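Local coordinates for cGAS/DncV-like nucleotidyltransferase in E. coli homolog (Elizabethkingia meningoseptica ATCC 13253 = NBRC 12535, PDB 6E0O), which synthesises cyclic dinucleotide second messengers from nucleoside triphosphates as the cGAS-like enzyme of a CBASS antiphage defence system, at residues Q58-V62 and R132-D136; N212-F218 and R273-A278; K181-T185 and V223-N228; M192-L196 and T239-I244. All coordinates share one frame; numbering follows the deposited sequence. Where two conformers were deposited one is given.

Contact 1. Residues Q58-V62 and R132-D136. With nucleotides of chain B.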
# COMPACT_ATOMS: atom_id res chain seq x y z
N GLN A 58 11.89 -9.76 -1.67
CA GLN A 58 13.20 -9.29 -1.24
C GLN A 58 13.51 -7.96 -1.92
O GLN A 58 13.16 -7.74 -3.08
CB GLN A 58 14.28 -10.30 -1.60
CG GLN A 58 14.22 -11.60 -0.82
CD GLN A 58 15.51 -12.39 -0.93
OE1 GLN A 58 16.17 -12.38 -1.97
NE2 GLN A 58 15.87 -13.08 0.14
N ASN A 59 14.17 -7.08 -1.18
CA ASN A 59 14.69 -5.83 -1.75
C ASN A 59 13.58 -4.97 -2.34
O ASN A 59 13.76 -4.34 -3.38
CB ASN A 59 15.78 -6.12 -2.79
CG ASN A 59 16.82 -5.03 -2.86
OD1 ASN A 59 17.47 -4.73 -1.86
ND2 ASN A 59 16.99 -4.44 -4.04
N SER A 60 12.43 -4.94 -1.67
CA SER A 60 11.27 -4.23 -2.20
C SER A 60 11.50 -2.72 -2.22
O SER A 60 12.18 -2.16 -1.36
CB SER A 60 10.03 -4.52 -1.35
OG SER A 60 9.63 -5.87 -1.41
N ASP A 61 10.85 -2.05 -3.17
CA ASP A 61 10.88 -0.59 -3.24
C ASP A 61 10.10 0.01 -2.07
O ASP A 61 9.07 -0.52 -1.64
CB ASP A 61 10.23 -0.09 -4.53
CG ASP A 61 10.91 -0.61 -5.79
OD1 ASP A 61 11.96 -1.28 -5.71
OD2 ASP A 61 10.35 -0.36 -6.89
N VAL A 62 10.58 1.16 -1.58
CA VAL A 62 9.95 1.87 -0.47
C VAL A 62 9.29 3.15 -0.98
O VAL A 62 9.85 3.85 -1.83
CB VAL A 62 10.96 2.20 0.65
CG1 VAL A 62 12.11 3.07 0.14
CG2 VAL A 62 10.25 2.85 1.82
N ARG A 132 21.45 0.28 -1.36
CA ARG A 132 20.18 0.90 -1.01
C ARG A 132 19.09 0.38 -1.93
O ARG A 132 19.33 0.13 -3.11
CB ARG A 132 20.26 2.44 -1.03
CG ARG A 132 20.23 3.06 -2.38
CD ARG A 132 20.23 4.63 -2.35
NE ARG A 132 20.11 5.01 -3.74
CZ ARG A 132 21.05 5.60 -4.46
NH1 ARG A 132 22.17 6.03 -3.91
NH2 ARG A 132 20.82 5.79 -5.75
N ILE A 133 17.90 0.23 -1.36
CA ILE A 133 16.74 -0.14 -2.16
C ILE A 133 16.33 1.03 -3.03
O ILE A 133 16.68 2.19 -2.78
CB ILE A 133 15.57 -0.63 -1.29
CG1 ILE A 133 15.11 0.47 -0.35
CG2 ILE A 133 15.96 -1.90 -0.54
CD1 ILE A 133 13.90 0.07 0.49
N THR A 134 15.55 0.72 -4.06
CA THR A 134 14.87 1.74 -4.84
C THR A 134 13.76 2.38 -4.01
O THR A 134 13.10 1.73 -3.20
CB THR A 134 14.29 1.10 -6.10
OG1 THR A 134 15.38 0.67 -6.93
CG2 THR A 134 13.41 2.06 -6.86
N ALA A 135 13.56 3.67 -4.24
CA ALA A 135 12.55 4.43 -3.54
C ALA A 135 11.69 5.18 -4.53
O ALA A 135 12.19 5.70 -5.53
CB ALA A 135 13.17 5.43 -2.56
N ASP A 136 10.40 5.24 -4.23
CA ASP A 136 9.47 6.13 -4.91
C ASP A 136 9.23 7.30 -3.97
O ASP A 136 8.75 7.11 -2.85
CB ASP A 136 8.15 5.40 -5.14
CG ASP A 136 8.22 4.42 -6.29
OD1 ASP A 136 9.25 4.39 -6.98
OD2 ASP A 136 7.22 3.70 -6.50
P A B 2 1.01 2.75 -8.63
OP1 A B 2 -0.00 3.80 -8.91
OP2 A B 2 1.79 2.17 -9.76
O5' A B 2 2.06 3.36 -7.59
C5' A B 2 3.10 4.23 -8.02
C4' A B 2 3.59 5.11 -6.89
O4' A B 2 2.55 6.06 -6.55
C3' A B 2 3.93 4.36 -5.60
O3' A B 2 5.03 4.99 -4.94
C2' A B 2 2.67 4.52 -4.76
O2' A B 2 2.87 4.46 -3.37
C1' A B 2 2.17 5.90 -5.20
N9 A B 2 0.71 6.02 -5.13
C8 A B 2 -0.21 5.46 -5.99
N7 A B 2 -1.45 5.73 -5.69
C5 A B 2 -1.35 6.50 -4.54
C6 A B 2 -2.32 7.10 -3.71
N6 A B 2 -3.64 7.03 -3.91
N1 A B 2 -1.86 7.81 -2.67
C2 A B 2 -0.55 7.90 -2.44
N3 A B 2 0.45 7.39 -3.15
C4 A B 2 -0.02 6.69 -4.19
O HOH W 1 14.32 -1.92 -4.38
O HOH W 2 18.98 -2.42 -4.57
O HOH W 3 7.15 0.35 -6.49

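Contact 2. Residues N212-F218 and R273-A278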
# COMPACT_ATOMS: atom_id res chain seq x y z
N ASN A 212 -2.16 -5.91 -13.15
CA ASN A 212 -2.97 -4.87 -12.53
C ASN A 212 -4.40 -5.31 -12.24
O ASN A 212 -5.26 -4.45 -11.98
CB ASN A 212 -2.98 -3.59 -13.38
CG ASN A 212 -3.58 -3.80 -14.76
OD1 ASN A 212 -3.97 -4.91 -15.13
ND2 ASN A 212 -3.68 -2.72 -15.52
N LEU A 213 -4.70 -6.61 -12.28
CA LEU A 213 -6.02 -7.08 -11.86
C LEU A 213 -6.33 -6.58 -10.46
O LEU A 213 -7.42 -6.05 -10.19
CB LEU A 213 -6.10 -8.60 -11.92
CG LEU A 213 -7.45 -9.18 -11.47
CD1 LEU A 213 -8.57 -8.74 -12.41
CD2 LEU A 213 -7.37 -10.71 -11.40
N VAL A 214 -5.38 -6.74 -9.54
CA VAL A 214 -5.51 -6.22 -8.18
C VAL A 214 -4.17 -5.62 -7.76
O VAL A 214 -3.10 -6.06 -8.19
CB VAL A 214 -5.95 -7.30 -7.17
CG1 VAL A 214 -7.30 -7.89 -7.57
CG2 VAL A 214 -4.88 -8.37 -7.03
N SER A 215 -4.24 -4.61 -6.92
CA SER A 215 -3.07 -3.99 -6.34
C SER A 215 -2.95 -4.44 -4.89
O SER A 215 -3.88 -5.00 -4.31
CB SER A 215 -3.23 -2.46 -6.36
OG SER A 215 -4.28 -2.11 -5.47
N SER A 216 -1.79 -4.16 -4.29
CA SER A 216 -1.61 -4.42 -2.87
C SER A 216 -2.66 -3.69 -2.04
O SER A 216 -3.23 -4.27 -1.11
CB SER A 216 -0.21 -3.99 -2.41
OG SER A 216 -0.12 -4.04 -0.99
N PHE A 217 -2.92 -2.43 -2.37
CA PHE A 217 -3.94 -1.67 -1.66
C PHE A 217 -5.28 -2.37 -1.72
O PHE A 217 -6.00 -2.47 -0.72
CB PHE A 217 -4.03 -0.26 -2.26
CG PHE A 217 -5.09 0.59 -1.63
CD1 PHE A 217 -4.86 1.25 -0.44
CD2 PHE A 217 -6.33 0.75 -2.24
CE1 PHE A 217 -5.82 2.03 0.14
CE2 PHE A 217 -7.30 1.53 -1.66
CZ PHE A 217 -7.05 2.17 -0.47
N PHE A 218 -5.66 -2.84 -2.91
CA PHE A 218 -6.94 -3.50 -3.09
C PHE A 218 -7.02 -4.76 -2.24
O PHE A 218 -8.02 -4.99 -1.55
CB PHE A 218 -7.11 -3.79 -4.58
CG PHE A 218 -8.50 -4.16 -5.01
CD1 PHE A 218 -9.57 -3.31 -4.82
CD2 PHE A 218 -8.72 -5.35 -5.68
CE1 PHE A 218 -10.83 -3.65 -5.26
CE2 PHE A 218 -9.98 -5.69 -6.11
CZ PHE A 218 -11.02 -4.82 -5.92
N ARG A 273 -11.59 0.18 -9.99
CA ARG A 273 -11.60 -1.24 -9.65
C ARG A 273 -13.01 -1.66 -9.24
O ARG A 273 -13.80 -0.86 -8.75
CB ARG A 273 -10.57 -1.58 -8.57
CG ARG A 273 -9.12 -1.62 -9.12
CD ARG A 273 -8.20 -2.63 -8.39
NE ARG A 273 -6.98 -2.89 -9.15
CZ ARG A 273 -5.92 -2.09 -9.18
NH1 ARG A 273 -5.92 -0.97 -8.46
NH2 ARG A 273 -4.86 -2.40 -9.92
N THR A 274 -13.33 -2.92 -9.49
CA THR A 274 -14.70 -3.40 -9.33
C THR A 274 -14.76 -4.66 -8.47
O THR A 274 -13.77 -5.35 -8.24
CB THR A 274 -15.30 -3.75 -10.70
OG1 THR A 274 -14.65 -4.93 -11.18
CG2 THR A 274 -15.13 -2.61 -11.71
N ARG A 275 -15.98 -4.96 -8.02
CA ARG A 275 -16.22 -6.21 -7.32
C ARG A 275 -15.90 -7.41 -8.21
O ARG A 275 -15.48 -8.46 -7.71
CB ARG A 275 -17.67 -6.28 -6.84
CG ARG A 275 -17.99 -5.26 -5.76
CD ARG A 275 -19.45 -5.33 -5.37
NE ARG A 275 -19.83 -4.31 -4.39
CZ ARG A 275 -20.09 -3.05 -4.69
NH1 ARG A 275 -20.00 -2.62 -5.94
NH2 ARG A 275 -20.43 -2.20 -3.73
N GLN A 276 -16.12 -7.28 -9.52
CA GLN A 276 -15.79 -8.37 -10.43
C GLN A 276 -14.30 -8.66 -10.43
O GLN A 276 -13.88 -9.82 -10.49
CB GLN A 276 -16.29 -8.03 -11.83
CG GLN A 276 -15.95 -9.08 -12.86
CD GLN A 276 -16.53 -10.44 -12.55
OE1 GLN A 276 -17.68 -10.57 -12.12
NE2 GLN A 276 -15.74 -11.48 -12.79
N ASP A 277 -13.47 -7.61 -10.37
CA ASP A 277 -12.02 -7.82 -10.25
C ASP A 277 -11.70 -8.67 -9.03
O ASP A 277 -10.90 -9.60 -9.08
CB ASP A 277 -11.29 -6.48 -10.13
CG ASP A 277 -11.38 -5.63 -11.37
OD1 ASP A 277 -11.52 -6.20 -12.47
OD2 ASP A 277 -11.31 -4.38 -11.24
N ALA A 278 -12.31 -8.32 -7.89
CA ALA A 278 -12.07 -9.06 -6.66
C ALA A 278 -12.60 -10.49 -6.74
O ALA A 278 -11.95 -11.42 -6.26
CB ALA A 278 -12.72 -8.32 -5.50
O HOH W 4 -7.01 -0.34 -6.26

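Contact 3. Residues K181-T185 and V223-N228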
# COMPACT_ATOMS: atom_id res chain seq x y z
N LYS A 181 -6.65 -3.92 13.31
CA LYS A 181 -7.28 -5.18 12.93
C LYS A 181 -6.33 -6.35 13.11
O LYS A 181 -6.73 -7.41 13.61
CB LYS A 181 -7.81 -5.14 11.50
CG LYS A 181 -8.62 -6.38 11.17
CD LYS A 181 -9.08 -6.38 9.73
CE LYS A 181 -9.95 -7.58 9.39
NZ LYS A 181 -11.31 -7.45 9.98
N THR A 182 -5.06 -6.19 12.73
CA THR A 182 -4.14 -7.31 12.92
C THR A 182 -3.96 -7.61 14.40
O THR A 182 -3.88 -8.77 14.80
CB THR A 182 -2.83 -7.08 12.16
OG1 THR A 182 -2.47 -8.33 11.55
CG2 THR A 182 -1.71 -6.59 13.03
N ASN A 183 -3.95 -6.57 15.23
CA ASN A 183 -3.83 -6.79 16.66
C ASN A 183 -5.02 -7.53 17.24
O ASN A 183 -4.87 -8.19 18.27
CB ASN A 183 -3.62 -5.46 17.37
CG ASN A 183 -2.24 -4.86 17.11
OD1 ASN A 183 -1.36 -5.52 16.57
ND2 ASN A 183 -2.07 -3.61 17.49
N GLN A 184 -6.19 -7.45 16.60
CA GLN A 184 -7.39 -8.10 17.09
C GLN A 184 -7.63 -9.47 16.50
O GLN A 184 -8.55 -10.17 16.95
CB GLN A 184 -8.61 -7.25 16.75
CG GLN A 184 -8.70 -5.95 17.49
CD GLN A 184 -9.73 -5.03 16.89
OE1 GLN A 184 -10.04 -5.12 15.70
NE2 GLN A 184 -10.26 -4.13 17.70
N THR A 185 -6.87 -9.87 15.49
CA THR A 185 -7.11 -11.11 14.77
C THR A 185 -5.96 -12.10 14.92
O THR A 185 -5.67 -12.86 13.99
CB THR A 185 -7.38 -10.84 13.29
OG1 THR A 185 -6.30 -10.06 12.74
CG2 THR A 185 -8.70 -10.13 13.10
N VAL A 223 -9.29 -7.87 2.39
CA VAL A 223 -9.15 -8.69 3.59
C VAL A 223 -9.63 -7.92 4.81
O VAL A 223 -10.15 -8.51 5.76
CB VAL A 223 -7.71 -9.20 3.73
CG1 VAL A 223 -7.58 -10.10 4.93
CG2 VAL A 223 -7.27 -9.93 2.47
N TYR A 224 -9.47 -6.60 4.80
CA TYR A 224 -9.87 -5.77 5.94
C TYR A 224 -11.36 -5.92 6.23
O TYR A 224 -11.78 -5.81 7.39
CB TYR A 224 -9.53 -4.30 5.65
CG TYR A 224 -9.87 -3.38 6.81
CD1 TYR A 224 -9.04 -3.30 7.91
CD2 TYR A 224 -11.05 -2.64 6.82
CE1 TYR A 224 -9.36 -2.50 8.99
CE2 TYR A 224 -11.37 -1.84 7.89
CZ TYR A 224 -10.52 -1.77 8.96
OH TYR A 224 -10.85 -0.97 10.03
N ASN A 225 -12.17 -6.15 5.20
CA ASN A 225 -13.62 -6.24 5.37
C ASN A 225 -14.09 -7.62 5.78
O ASN A 225 -15.29 -7.80 6.03
CB ASN A 225 -14.33 -5.76 4.10
CG ASN A 225 -14.30 -4.25 3.94
OD1 ASN A 225 -15.23 -3.55 4.33
ND2 ASN A 225 -13.21 -3.73 3.38
N VAL A 226 -13.20 -8.59 5.88
CA VAL A 226 -13.58 -9.90 6.42
C VAL A 226 -13.75 -9.77 7.91
O VAL A 226 -12.83 -9.28 8.60
CB VAL A 226 -12.51 -10.94 6.07
CG1 VAL A 226 -12.83 -12.28 6.74
CG2 VAL A 226 -12.38 -11.10 4.57
N PRO A 227 -14.88 -10.17 8.51
CA PRO A 227 -15.07 -9.98 9.95
C PRO A 227 -13.99 -10.66 10.77
O PRO A 227 -13.48 -11.73 10.41
CB PRO A 227 -16.45 -10.58 10.22
CG PRO A 227 -17.18 -10.40 8.90
CD PRO A 227 -16.11 -10.69 7.86
N ASN A 228 -13.66 -10.03 11.89
CA ASN A 228 -12.60 -10.55 12.75
C ASN A 228 -12.83 -12.00 13.16
O ASN A 228 -11.86 -12.74 13.34
CB ASN A 228 -12.50 -9.69 14.01
CG ASN A 228 -11.80 -8.37 13.77
OD1 ASN A 228 -11.36 -8.06 12.65
ND2 ASN A 228 -11.68 -7.57 14.82

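Contact 4. Residues M192-L196 and T239-I244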
# COMPACT_ATOMS: atom_id res chain seq x y z
N MET A 192 -2.61 -12.86 6.33
CA MET A 192 -3.44 -13.24 5.20
C MET A 192 -3.24 -12.30 4.01
O MET A 192 -3.19 -12.76 2.86
CB MET A 192 -4.90 -13.28 5.62
CG MET A 192 -5.21 -14.40 6.61
SD MET A 192 -4.94 -16.05 5.91
CE MET A 192 -3.95 -16.83 7.18
N VAL A 193 -3.09 -11.00 4.26
CA VAL A 193 -2.75 -10.07 3.18
C VAL A 193 -1.46 -10.52 2.51
O VAL A 193 -1.36 -10.56 1.28
CB VAL A 193 -2.63 -8.64 3.72
CG1 VAL A 193 -1.97 -7.72 2.68
CG2 VAL A 193 -3.98 -8.09 4.13
N ARG A 194 -0.44 -10.83 3.32
CA ARG A 194 0.84 -11.23 2.75
C ARG A 194 0.70 -12.50 1.92
O ARG A 194 1.27 -12.60 0.83
CB ARG A 194 1.89 -11.37 3.84
CG ARG A 194 2.22 -10.04 4.49
CD ARG A 194 3.34 -10.21 5.53
NE ARG A 194 3.28 -9.19 6.57
CZ ARG A 194 3.05 -9.43 7.86
NH1 ARG A 194 2.89 -10.66 8.32
NH2 ARG A 194 3.00 -8.41 8.70
N ILE A 195 -0.03 -13.50 2.42
CA ILE A 195 -0.22 -14.72 1.63
C ILE A 195 -0.85 -14.40 0.29
O ILE A 195 -0.43 -14.89 -0.76
CB ILE A 195 -1.07 -15.75 2.41
CG1 ILE A 195 -0.29 -16.32 3.58
CG2 ILE A 195 -1.52 -16.86 1.47
CD1 ILE A 195 -1.16 -17.07 4.57
N LEU A 196 -1.90 -13.58 0.29
CA LEU A 196 -2.58 -13.25 -0.95
C LEU A 196 -1.71 -12.42 -1.88
O LEU A 196 -1.83 -12.55 -3.10
CB LEU A 196 -3.92 -12.58 -0.66
CG LEU A 196 -4.96 -13.53 -0.05
CD1 LEU A 196 -6.20 -12.74 0.37
CD2 LEU A 196 -5.37 -14.64 -0.99
N THR A 239 -8.20 -20.31 8.16
CA THR A 239 -8.40 -18.86 8.09
C THR A 239 -8.37 -18.38 6.65
O THR A 239 -9.22 -17.59 6.23
CB THR A 239 -7.33 -18.13 8.91
OG1 THR A 239 -7.50 -18.42 10.30
CG2 THR A 239 -7.41 -16.62 8.69
N LEU A 240 -7.39 -18.85 5.88
CA LEU A 240 -7.28 -18.43 4.48
C LEU A 240 -8.49 -18.89 3.69
O LEU A 240 -9.01 -18.14 2.86
CB LEU A 240 -5.98 -18.97 3.89
CG LEU A 240 -5.67 -18.60 2.43
CD1 LEU A 240 -5.57 -17.10 2.24
CD2 LEU A 240 -4.37 -19.30 2.02
N ARG A 241 -8.97 -20.11 3.96
CA ARG A 241 -10.21 -20.56 3.35
C ARG A 241 -11.35 -19.61 3.69
O ARG A 241 -12.10 -19.17 2.81
CB ARG A 241 -10.54 -21.97 3.83
CG ARG A 241 -11.68 -22.60 3.07
CD ARG A 241 -12.10 -23.92 3.70
NE ARG A 241 -12.89 -24.72 2.78
CZ ARG A 241 -14.20 -24.60 2.61
NH1 ARG A 241 -14.88 -23.70 3.30
NH2 ARG A 241 -14.82 -25.38 1.73
N ASN A 242 -11.49 -19.27 4.98
CA ASN A 242 -12.56 -18.37 5.39
C ASN A 242 -12.46 -17.02 4.68
O ASN A 242 -13.48 -16.47 4.25
CB ASN A 242 -12.49 -18.11 6.90
CG ASN A 242 -12.92 -19.28 7.73
OD1 ASN A 242 -13.46 -20.27 7.23
ND2 ASN A 242 -12.69 -19.17 9.03
N VAL A 243 -11.25 -16.48 4.58
CA VAL A 243 -11.04 -15.17 3.95
C VAL A 243 -11.47 -15.21 2.49
O VAL A 243 -12.20 -14.33 2.02
CB VAL A 243 -9.57 -14.75 4.10
CG1 VAL A 243 -9.22 -13.61 3.15
CG2 VAL A 243 -9.27 -14.34 5.53
N ILE A 244 -10.99 -16.21 1.75
CA ILE A 244 -11.30 -16.28 0.32
C ILE A 244 -12.80 -16.46 0.11
O ILE A 244 -13.42 -15.78 -0.71
CB ILE A 244 -10.47 -17.38 -0.37
CG1 ILE A 244 -8.98 -17.03 -0.31
CG2 ILE A 244 -10.95 -17.58 -1.79
CD1 ILE A 244 -8.04 -18.14 -0.74

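Contact 1. Residues Q58-V62 and R132-D136
Ile133 turns CG1 into the crowded position between its backbone N and carbonyl carbon (chi1 61°) and runs on extended, which carries CD1 into the side of Val62. Val62 does the same with its own CG1 (chi1 60°). The two side chains therefore meet at about a right angle, Val62 CG1 3.5 Å from Ile133 CD1, and Ile133 CD1 also lies 3.4 Å from Ser60 O. Tyr50 and helix 21-38 close round Ile133. Past this apolar wedge the backbones join at the start of two parallel strands. Val62 N gives its hydrogen to Thr134 O (3.0 Å), and Val62 O accepts from Asp136 N (2.8 Å), so both are bonded to the residues flanking Ala135. Asp61 lies alongside Thr134, pointing the same way, with OD1 3.4 Å from Thr134 CB, while Thr134 OG1 is bonded to Gly128 N. A water bridges the two loops just before the strands: it donates to Asn59 O and Asp61 OD1 and accepts from Thr134 N at 2.9 Å. Farther along, Asp136 OD2 stands 3.0 Å from O3' of A2 of chain B. Pairing Val62 with Ala135 thus sets Asp61 and Asp136 near each other, with Asp63 one step on. This is consistent with the aspartate triad that binds magnesium on the central sheet of the nucleotidyltransferase fold, where Asp61 and Asp63 form the D-x-D motif and Asp136 is the third carboxylate.

Contact 2. Residues N212-F218 and R273-A278
Two capped helix starts meet at this contact: Ser215 is the N-cap of helix 216-224, and Thr274 with Asp277 forms a capping box at the head of helix 275-289. Arg273, just ahead of that box, reaches across and makes the largest single contribution. Its guanidinium lies edge-on to the turn before helix 216-224, where NH2 donates to Asn212 O (2.9 Å), meeting that carbonyl from above its plane, and NE makes a weak bond to Leu213 O (3.4 Å). One face of the same group is laid over Ser215, whose buried backbone N has no hydrogen-bond partner. With chi1 at -76° and a bend at chi2, the Arg273 chain passes over the ring of Phe218, and CD sits 3.8 Å from the ring centroid in a CH-pi contact, nearly on the normal. Ring and guanidinium planes are 35° apart. In the capping box, Asp277 N donates to Thr274 OG1 and Thr274 N returns a bond to Asp277 OD2. Ser215 OG in turn accepts from Phe218 N at 3.0 Å. This fixes the helix start next to Ser216, a probable GTP-binding residue. Beyond the arginine the ring of Phe218 runs into the first turn of the other helix: CE2 rests 3.8 Å from Ala278 CB, and Thr274 O comes up to its edge, 3.6 Å from CZ.

Contact 3. Residues K181-T185 and V223-N228
Lys181 drives its amino group into the turn that follows helix 216-224, and the tight half of the contact is built round that one nitrogen. The chain leaves with CG anti to the backbone N (chi1 -173°), stays extended as far as CE and bends only at the last torsion (chi4 74°), which swings NZ in among three oxygens. NZ donates to Asn228 OD1 (2.7 Å) and to Val226 O (2.8 Å), approaching each nearly along the C=O axis, and adds a weak bond to Tyr224 O (3.1 Å). A buried ammonium is thus satisfied by acceptors from the neighbouring backbone and one amide. On the way in, Lys181 CD packs obliquely against the Tyr224 ring, 3.6 Å from CD1. Thr185 CG2 also touches Asn228 OD1 at 3.4 Å, while the Thr185 hydroxyl donates to Lys181 O and accepts from Tyr189 N.

The looser part lies toward solvent, where Asn228 ND2 donates to Gln184 OE1 (3.1 Å). The bond lies in the Asn228 amide plane but reaches Gln184 OE1 from above its carbonyl plane, the two amides are 72° apart, and Gln184 is exposed. Asn228 therefore links the two halves, its oxygen facing the lysine and its nitrogen facing Gln184. Lys181 thus closes off the C-terminal end of helix 216-224 and the turn after it, where the helix dipole would probably favour the positive charge. It joins the last turn of helix 171-184 to the end of helix 216-224 in the helical part of the fold.

Contact 4. Residues M192-L196 and T239-I244
Met192 and Leu240 interlock at the centre of this apolar crossing, each one a bump in the hollow of the other helix. Met192, with its CG beside the backbone N and folded further at chi2 and chi3, lays its thioether against the opposite backbone: SD is 3.6 Å from Leu240 CA and 3.7 Å from its CB. Its CE and CG lean on Thr239, CG standing 3.8 Å from Thr239 CG2, so the methionine fills the hollow between Thr239, Leu240 and, more loosely, Val243. Leu240 answers in the other direction. Its CG is anti to the backbone N (chi1 -178°), which sends both methyls into the cleft between Met192, Ile195 and Leu196: CD2 meets Ile195 CG2 at 3.8 Å, and CD1 meets Leu196 CD2 at 4.1 Å. Leu196 then spreads its branches, CD1 toward Val243 CG1 (4.2 Å) and CD2 toward Ile244 CG1. Thr239 offers its methyl and CB here, while its hydroxyl is bonded to Ile232 N and Asn235 O. The segments cross steeply, at -76°, and with axes 11.0 Å apart the side chains fill the gap, Met192 reaching as far as the opposite backbone. On one flank Leu196 also lies on Ile219 and Val223 of helix 216-224. Helix 5-11 comes in through Trp11 on Ile195 and Leu8 on Leu240, and helix 275-289 covers Leu240 and Ile244 with Leu289, adding Trp286 over Ile244.

Overall arrangement
Contact 4 is wholly buried and apolar. Contact 3, also mostly buried, depends instead on one lysine nitrogen and opens to solvent at Gln184. The two touch, Val223 CG2 resting 3.7 Å from Leu196 CD1, and both belong to the helical half of the chain. Contact 2 shares helix 216-224 with contact 3, at the opposite end of that helix, and mixes helix capping, an arginine and a ring near the nucleotide. Contact 1 stands apart: it alone contains strand pairing, on the sheet about 23 Å from contact 2 between centres. Of the two partly buried contacts, contact 1 touches A2 of chain B and contact 2 holds Ser216 of the probable GTP site.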